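Local coordinates for protein Pcdhgb2 (PDB 5SZR) that probably mediates calcium-dependent cell adhesion and may help establish and maintain specific neuronal connections, represented here by its extracellular cadherin domains 3 to 6, at residues P3-D8 against L80-K85; L25-T30 against C94-K99; L326-T329 against S335-F338. All coordinates share one frame; numbering follows the deposited sequence.

Contact 1: P3-D8 against L80-K85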
# COMPACT_ATOMS: atom_id res chain seq x y z
N PRO A 3 -13.90 -73.08 54.75
CA PRO A 3 -13.25 -72.66 53.51
C PRO A 3 -12.05 -71.77 53.79
O PRO A 3 -12.00 -71.05 54.79
CB PRO A 3 -14.35 -71.89 52.77
CG PRO A 3 -15.30 -71.45 53.84
CD PRO A 3 -15.26 -72.52 54.89
N MET A 4 -11.07 -71.83 52.89
CA MET A 4 -9.87 -71.01 53.01
C MET A 4 -9.32 -70.68 51.64
O MET A 4 -9.24 -71.54 50.76
CB MET A 4 -8.78 -71.71 53.84
CG MET A 4 -8.92 -71.54 55.33
SD MET A 4 -7.35 -71.76 56.19
CE MET A 4 -6.90 -73.42 55.67
N PHE A 5 -8.93 -69.42 51.47
CA PHE A 5 -8.25 -68.98 50.26
C PHE A 5 -6.76 -69.30 50.32
O PHE A 5 -6.18 -69.45 51.40
CB PHE A 5 -8.45 -67.48 50.04
CG PHE A 5 -9.86 -67.09 49.69
CD1 PHE A 5 -10.33 -67.22 48.40
CD2 PHE A 5 -10.72 -66.61 50.67
CE1 PHE A 5 -11.62 -66.88 48.07
CE2 PHE A 5 -12.02 -66.26 50.35
CZ PHE A 5 -12.47 -66.39 49.05
N SER A 6 -6.15 -69.42 49.14
CA SER A 6 -4.73 -69.73 49.06
C SER A 6 -3.88 -68.68 49.77
O SER A 6 -2.80 -69.00 50.28
CB SER A 6 -4.31 -69.84 47.59
OG SER A 6 -3.13 -69.11 47.32
N GLN A 7 -4.34 -67.44 49.81
CA GLN A 7 -3.65 -66.36 50.50
C GLN A 7 -4.69 -65.31 50.86
O GLN A 7 -5.83 -65.35 50.40
CB GLN A 7 -2.53 -65.77 49.63
CG GLN A 7 -3.04 -65.00 48.42
CD GLN A 7 -1.96 -64.76 47.38
OE1 GLN A 7 -1.50 -65.70 46.73
NE2 GLN A 7 -1.56 -63.50 47.22
N ASP A 8 -4.28 -64.35 51.69
CA ASP A 8 -5.23 -63.33 52.12
C ASP A 8 -5.37 -62.20 51.10
O ASP A 8 -6.48 -61.74 50.85
CB ASP A 8 -4.83 -62.77 53.49
CG ASP A 8 -4.94 -63.81 54.59
OD1 ASP A 8 -5.66 -64.81 54.38
OD2 ASP A 8 -4.31 -63.63 55.65
N LEU A 80 -10.96 -54.89 46.56
CA LEU A 80 -12.03 -55.89 46.47
C LEU A 80 -11.89 -56.86 47.64
O LEU A 80 -10.86 -57.54 47.77
CB LEU A 80 -11.97 -56.63 45.14
CG LEU A 80 -12.57 -55.97 43.89
CD1 LEU A 80 -11.77 -54.74 43.47
CD2 LEU A 80 -12.65 -56.97 42.74
N ASN A 81 -12.91 -56.92 48.48
CA ASN A 81 -12.99 -57.89 49.56
C ASN A 81 -14.03 -58.93 49.19
O ASN A 81 -15.18 -58.58 48.90
CB ASN A 81 -13.34 -57.22 50.88
CG ASN A 81 -12.39 -56.09 51.23
OD1 ASN A 81 -11.17 -56.23 51.17
ND2 ASN A 81 -12.96 -54.94 51.58
N VAL A 82 -13.63 -60.20 49.18
CA VAL A 82 -14.50 -61.31 48.80
C VAL A 82 -14.73 -62.19 50.02
O VAL A 82 -13.79 -62.50 50.77
CB VAL A 82 -13.92 -62.12 47.63
CG1 VAL A 82 -14.77 -63.35 47.35
CG2 VAL A 82 -13.83 -61.25 46.38
N GLU A 83 -15.98 -62.60 50.21
CA GLU A 83 -16.37 -63.47 51.32
C GLU A 83 -16.82 -64.81 50.75
O GLU A 83 -17.72 -64.86 49.90
CB GLU A 83 -17.49 -62.83 52.14
CG GLU A 83 -17.94 -63.67 53.31
CD GLU A 83 -19.34 -63.32 53.75
OE1 GLU A 83 -20.15 -62.89 52.90
OE2 GLU A 83 -19.64 -63.46 54.96
N ALA A 84 -16.20 -65.89 51.22
CA ALA A 84 -16.55 -67.24 50.80
C ALA A 84 -17.35 -67.92 51.90
O ALA A 84 -16.90 -67.99 53.05
CB ALA A 84 -15.29 -68.06 50.48
N LYS A 85 -18.53 -68.43 51.54
CA LYS A 85 -19.44 -69.06 52.49
C LYS A 85 -19.80 -70.46 52.02
O LYS A 85 -20.39 -70.63 50.95
CB LYS A 85 -20.72 -68.22 52.67
CG LYS A 85 -20.84 -67.55 54.03
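Pro3 opens the contact by bringing its ring down on strand 77-85, CG lying 3.9 Å from the backbone O of Ala84. This is also where the two backbones come nearest, with Pro3 CA and Ala84 CA 6.9 Å apart. At Met4 the side chain leaves on the other side, and the extended chain turns inward again at Phe5. The Phe5 ring starts beside its own backbone N (chi1 -69°), a setting that carries its far end to the strand. There CZ meets Ala84 CB at 3.6 Å, with the methyl approaching the ring obliquely. The same CZ reaches Val82 CG1 at 4.2 Å, the two side chains crossing at about a right angle. No hydrogen bond crosses the contact; its side-chain pairs are apolar, and the Phe5 ring also lies near Val82 O. Val82 and Ala84 turn inward while Glu83 between them turns away, the alternation of a sandwich strand. After Phe5 the chain bends off, and Asp8 takes up backbone pairing with Ser95. In the beta-sandwich of this first cadherin domain of the construct, strand 77-85 runs between strands 91-101 and 41-44; Phe5 also packs on Cys94, Tyr42 and Val27, and Pro3 on Ala29 and Ile40.

Contact 2: L25-T30 against C94-K99. With MAN (alpha-D-mannopyranose), chain S.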
# COMPACT_ATOMS: atom_id res chain seq x y z
N LEU A 25 -9.32 -61.91 37.77
CA LEU A 25 -8.77 -62.93 38.66
C LEU A 25 -9.90 -63.84 39.10
O LEU A 25 -11.05 -63.41 39.22
CB LEU A 25 -8.09 -62.31 39.88
CG LEU A 25 -7.37 -63.29 40.82
CD1 LEU A 25 -6.12 -63.84 40.15
CD2 LEU A 25 -7.03 -62.64 42.16
N GLN A 26 -9.57 -65.11 39.34
CA GLN A 26 -10.47 -66.05 39.99
C GLN A 26 -9.87 -66.42 41.34
O GLN A 26 -8.70 -66.80 41.42
CB GLN A 26 -10.69 -67.30 39.14
CG GLN A 26 -11.61 -68.31 39.81
CD GLN A 26 -11.82 -69.56 38.97
OE1 GLN A 26 -11.23 -69.71 37.90
NE2 GLN A 26 -12.68 -70.45 39.45
N VAL A 27 -10.67 -66.28 42.40
CA VAL A 27 -10.28 -66.70 43.74
C VAL A 27 -11.15 -67.88 44.13
O VAL A 27 -12.36 -67.90 43.86
CB VAL A 27 -10.41 -65.55 44.75
CG1 VAL A 27 -9.29 -64.54 44.54
CG2 VAL A 27 -11.77 -64.87 44.63
N THR A 28 -10.54 -68.88 44.77
CA THR A 28 -11.25 -70.08 45.20
C THR A 28 -10.86 -70.41 46.64
O THR A 28 -9.69 -70.28 47.02
CB THR A 28 -10.95 -71.28 44.29
OG1 THR A 28 -9.54 -71.40 44.08
CG2 THR A 28 -11.64 -71.12 42.94
N ALA A 29 -11.84 -70.83 47.42
CA ALA A 29 -11.64 -71.34 48.77
C ALA A 29 -11.87 -72.84 48.80
O ALA A 29 -12.51 -73.41 47.91
CB ALA A 29 -12.57 -70.64 49.77
N THR A 30 -11.33 -73.49 49.83
CA THR A 30 -11.29 -74.95 49.90
C THR A 30 -12.00 -75.46 51.14
O THR A 30 -11.68 -75.05 52.26
CB THR A 30 -9.84 -75.45 49.90
OG1 THR A 30 -9.17 -75.00 48.72
CG2 THR A 30 -9.82 -76.97 49.94
N CYS A 94 -10.91 -62.82 51.70
CA CYS A 94 -9.65 -62.44 51.10
C CYS A 94 -9.84 -61.11 50.38
O CYS A 94 -10.96 -60.71 50.08
CB CYS A 94 -9.12 -63.50 50.13
SG CYS A 94 -9.93 -63.49 48.52
N SER A 95 -8.73 -60.43 50.12
CA SER A 95 -8.75 -59.12 49.47
C SER A 95 -7.94 -59.15 48.19
O SER A 95 -6.95 -59.89 48.07
CB SER A 95 -8.22 -58.02 50.40
OG SER A 95 -9.17 -57.70 51.40
N ILE A 96 -8.38 -58.35 47.22
CA ILE A 96 -7.74 -58.26 45.91
C ILE A 96 -7.55 -56.78 45.61
O ILE A 96 -8.53 -56.06 45.37
CB ILE A 96 -8.57 -58.94 44.82
CG1 ILE A 96 -8.76 -60.41 45.16
CG2 ILE A 96 -7.90 -58.77 43.46
CD1 ILE A 96 -10.00 -61.00 44.57
N GLN A 97 -6.30 -56.32 45.63
CA GLN A 97 -5.98 -54.93 45.37
C GLN A 97 -5.68 -54.76 43.89
O GLN A 97 -4.67 -55.28 43.39
CB GLN A 97 -4.81 -54.48 46.24
CG GLN A 97 -5.16 -54.45 47.71
CD GLN A 97 -4.03 -53.98 48.57
OE1 GLN A 97 -3.49 -52.88 48.37
NE2 GLN A 97 -3.65 -54.79 49.55
N VAL A 98 -6.56 -54.06 43.18
CA VAL A 98 -6.49 -53.91 41.74
C VAL A 98 -5.84 -52.57 41.42
O VAL A 98 -6.39 -51.51 41.76
CB VAL A 98 -7.87 -54.02 41.09
CG1 VAL A 98 -7.78 -53.80 39.59
CG2 VAL A 98 -8.49 -55.38 41.39
N LYS A 99 -4.68 -52.62 40.78
CA LYS A 99 -3.95 -51.43 40.38
C LYS A 99 -4.26 -51.13 38.92
O LYS A 99 -4.27 -52.03 38.08
CB LYS A 99 -2.45 -51.62 40.60
CG LYS A 99 -1.59 -50.53 40.02
CD LYS A 99 -0.12 -50.80 40.29
CE LYS A 99 0.76 -49.76 39.62
NZ LYS A 99 2.21 -50.00 39.86
C1 MAN S . -9.27 -64.95 33.01
C2 MAN S . -9.62 -65.69 34.32
C3 MAN S . -8.73 -65.20 35.47
C4 MAN S . -7.24 -65.22 35.07
C5 MAN S . -7.04 -64.40 33.79
C6 MAN S . -5.61 -64.41 33.28
O2 MAN S . -9.38 -67.09 34.19
O3 MAN S . -8.93 -65.94 36.67
O4 MAN S . -6.44 -64.66 36.11
O5 MAN S . -7.88 -64.95 32.74
O6 MAN S . -4.76 -64.08 34.37
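Val27 and Ile96 reach toward each other tip to tip, Val27 CG1 and Ile96 CD1 meeting at 3.6 Å between the two sheets of the cadherin sandwich. Ile96 sends CG1 away from its carbonyl carbon (chi1 -59°) and continues nearly extended, which takes CD1 across to the opposite segment. Leu25 comes to the same side chain at a slant: its CD2 branch lies 4.1 Å from Ile96 CG1, and the other branch, CD1, is 4.1 Å from mannose O4. The leucine thus has one methyl in the interior and one beside the sugar. On the other flank Val27 CG1 also touches Cys94, whose SG stands 4.2 Å away, so that one methyl serves two residues of strand 91-101. Shortening Ile96 to an alanine would remove CG1, CG2 and CD1, and is likely to open a gap between the sheets that leaves Leu25 CD2 and Val27 CG1 without the surface they rest on. No hydrogen bond spans the segments. Gln26 turns its side chain outward, and at its backbone N the mannose O3 approaches to 2.9 Å; this sugar belongs to the O-linked glycosylation at Ser23. Strand 23-26 is the edge of a three-stranded antiparallel sheet, next to strand 63-66, whereas strand 91-101 lies between strands 9-15 and 77-85 in the facing sheet. Phe10 packs on Leu25, Val27 and Cys94, while Ile64 and Leu80 close round Ile96.

Contact 3: L326-T329 against S335-F338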
# COMPACT_ATOMS: atom_id res chain seq x y z
N LEU A 326 7.93 50.93 -38.27
CA LEU A 326 8.71 51.98 -37.63
C LEU A 326 9.37 52.93 -38.62
O LEU A 326 9.64 54.08 -38.27
CB LEU A 326 9.79 51.38 -36.72
CG LEU A 326 9.30 50.45 -35.61
CD1 LEU A 326 10.47 50.01 -34.74
CD2 LEU A 326 8.23 51.15 -34.77
N TYR A 327 9.64 52.46 -39.83
CA TYR A 327 10.21 53.29 -40.89
C TYR A 327 9.72 52.76 -42.24
O TYR A 327 9.66 51.55 -42.43
CB TYR A 327 11.74 53.29 -40.84
CG TYR A 327 12.38 54.16 -41.90
CD1 TYR A 327 12.80 55.45 -41.60
CD2 TYR A 327 12.55 53.70 -43.20
CE1 TYR A 327 13.37 56.25 -42.57
CE2 TYR A 327 13.12 54.48 -44.17
CZ TYR A 327 13.53 55.76 -43.85
OH TYR A 327 14.10 56.56 -44.83
N PRO A 328 9.37 53.66 -43.17
CA PRO A 328 9.39 55.12 -43.03
C PRO A 328 8.26 55.63 -42.16
O PRO A 328 7.31 54.89 -41.89
CB PRO A 328 9.23 55.61 -44.47
CG PRO A 328 8.46 54.51 -45.14
CD PRO A 328 8.96 53.24 -44.53
N THR A 329 8.36 56.88 -41.71
CA THR A 329 7.24 57.52 -41.04
C THR A 329 6.08 57.63 -42.01
O THR A 329 6.25 58.04 -43.16
CB THR A 329 7.65 58.90 -40.53
OG1 THR A 329 8.84 58.80 -39.74
CG2 THR A 329 6.54 59.50 -39.68
N SER A 335 0.70 56.68 -45.87
CA SER A 335 1.52 56.81 -47.06
C SER A 335 2.84 57.50 -46.72
O SER A 335 2.95 58.23 -45.74
CB SER A 335 0.79 57.58 -48.17
OG SER A 335 0.58 58.93 -47.80
N ALA A 336 3.84 57.25 -47.57
CA ALA A 336 5.14 57.90 -47.47
C ALA A 336 5.61 58.28 -48.86
O ALA A 336 5.33 57.58 -49.84
CB ALA A 336 6.18 57.00 -46.78
N LEU A 337 6.34 59.39 -48.96
CA LEU A 337 6.71 59.97 -50.24
C LEU A 337 8.21 59.90 -50.44
O LEU A 337 8.98 60.35 -49.59
CB LEU A 337 6.23 61.42 -50.33
CG LEU A 337 6.64 62.20 -51.58
CD1 LEU A 337 6.24 61.45 -52.84
CD2 LEU A 337 6.02 63.59 -51.57
N PHE A 338 8.62 59.35 -51.58
CA PHE A 338 10.03 59.31 -51.99
C PHE A 338 10.08 59.82 -53.43
O PHE A 338 9.80 59.06 -54.37
CB PHE A 338 10.60 57.90 -51.88
CG PHE A 338 10.45 57.29 -50.51
CD1 PHE A 338 11.45 57.44 -49.56
CD2 PHE A 338 9.31 56.59 -50.16
CE1 PHE A 338 11.32 56.90 -48.30
CE2 PHE A 338 9.17 56.03 -48.90
CZ PHE A 338 10.18 56.19 -47.97
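The backbones of 326-329 and 335-338 come nearest at Pro328 and Ala336, whose CA atoms are 6.7 Å apart, with no hydrogen bond between the segments. This is the crossing of the first strand in a cadherin beta-sandwich: strand 324-327 pairs with strand 350-357 in one sheet, and strand 335-342 runs parallel to strand 418-428 in the other. Just before the crossing, Leu326 and Tyr327 both face Val355 in a classic beta bulge, and a cis peptide bond precedes Pro328. The proline ring is the centre of the contact. Its CB lies over one face of the Tyr327 ring, 4.0 Å above the plane and offset toward the rim. From the other segment, Phe338 points the outer end of its ring at the proline, the two side chains crossing at about a right angle; Phe338 CZ is 3.7 Å from Pro328 CB, and Pro328 CG sits at the ring edge, in its plane. Ser335 turns the other way, where OG is hydrogen-bonded to Asp333 and a mannose touches the residue. Beside the proline, the small Ala336 fits closely, its CB 3.8 Å from Pro328 CG and equally 3.8 Å from the backbone O of Thr329.

Contacts 1 and 2 share the interior of the first cadherin domain of the construct, their centres 7 Å apart. Their strands 77-85 and 91-101 are neighbours in one sheet, joined by hydrogen bonds, Leu80 with Ile96 through the backbone and Asn81 OD1 with Ser95 OG through side chains. Contact 1 covers this sheet with one aromatic ring and a proline, whereas contact 2 joins it to the facing sheet through aliphatic branches and a thiol. Contact 3 belongs to the last domain, about 150 Å from contact 2 between centres, and is only partly buried. In contact 1 proline and phenylalanine share a segment against an alanine; in contact 3 alanine and phenylalanine together face the proline, beside an exposed tyrosine. Sugars border contacts 2 and 3.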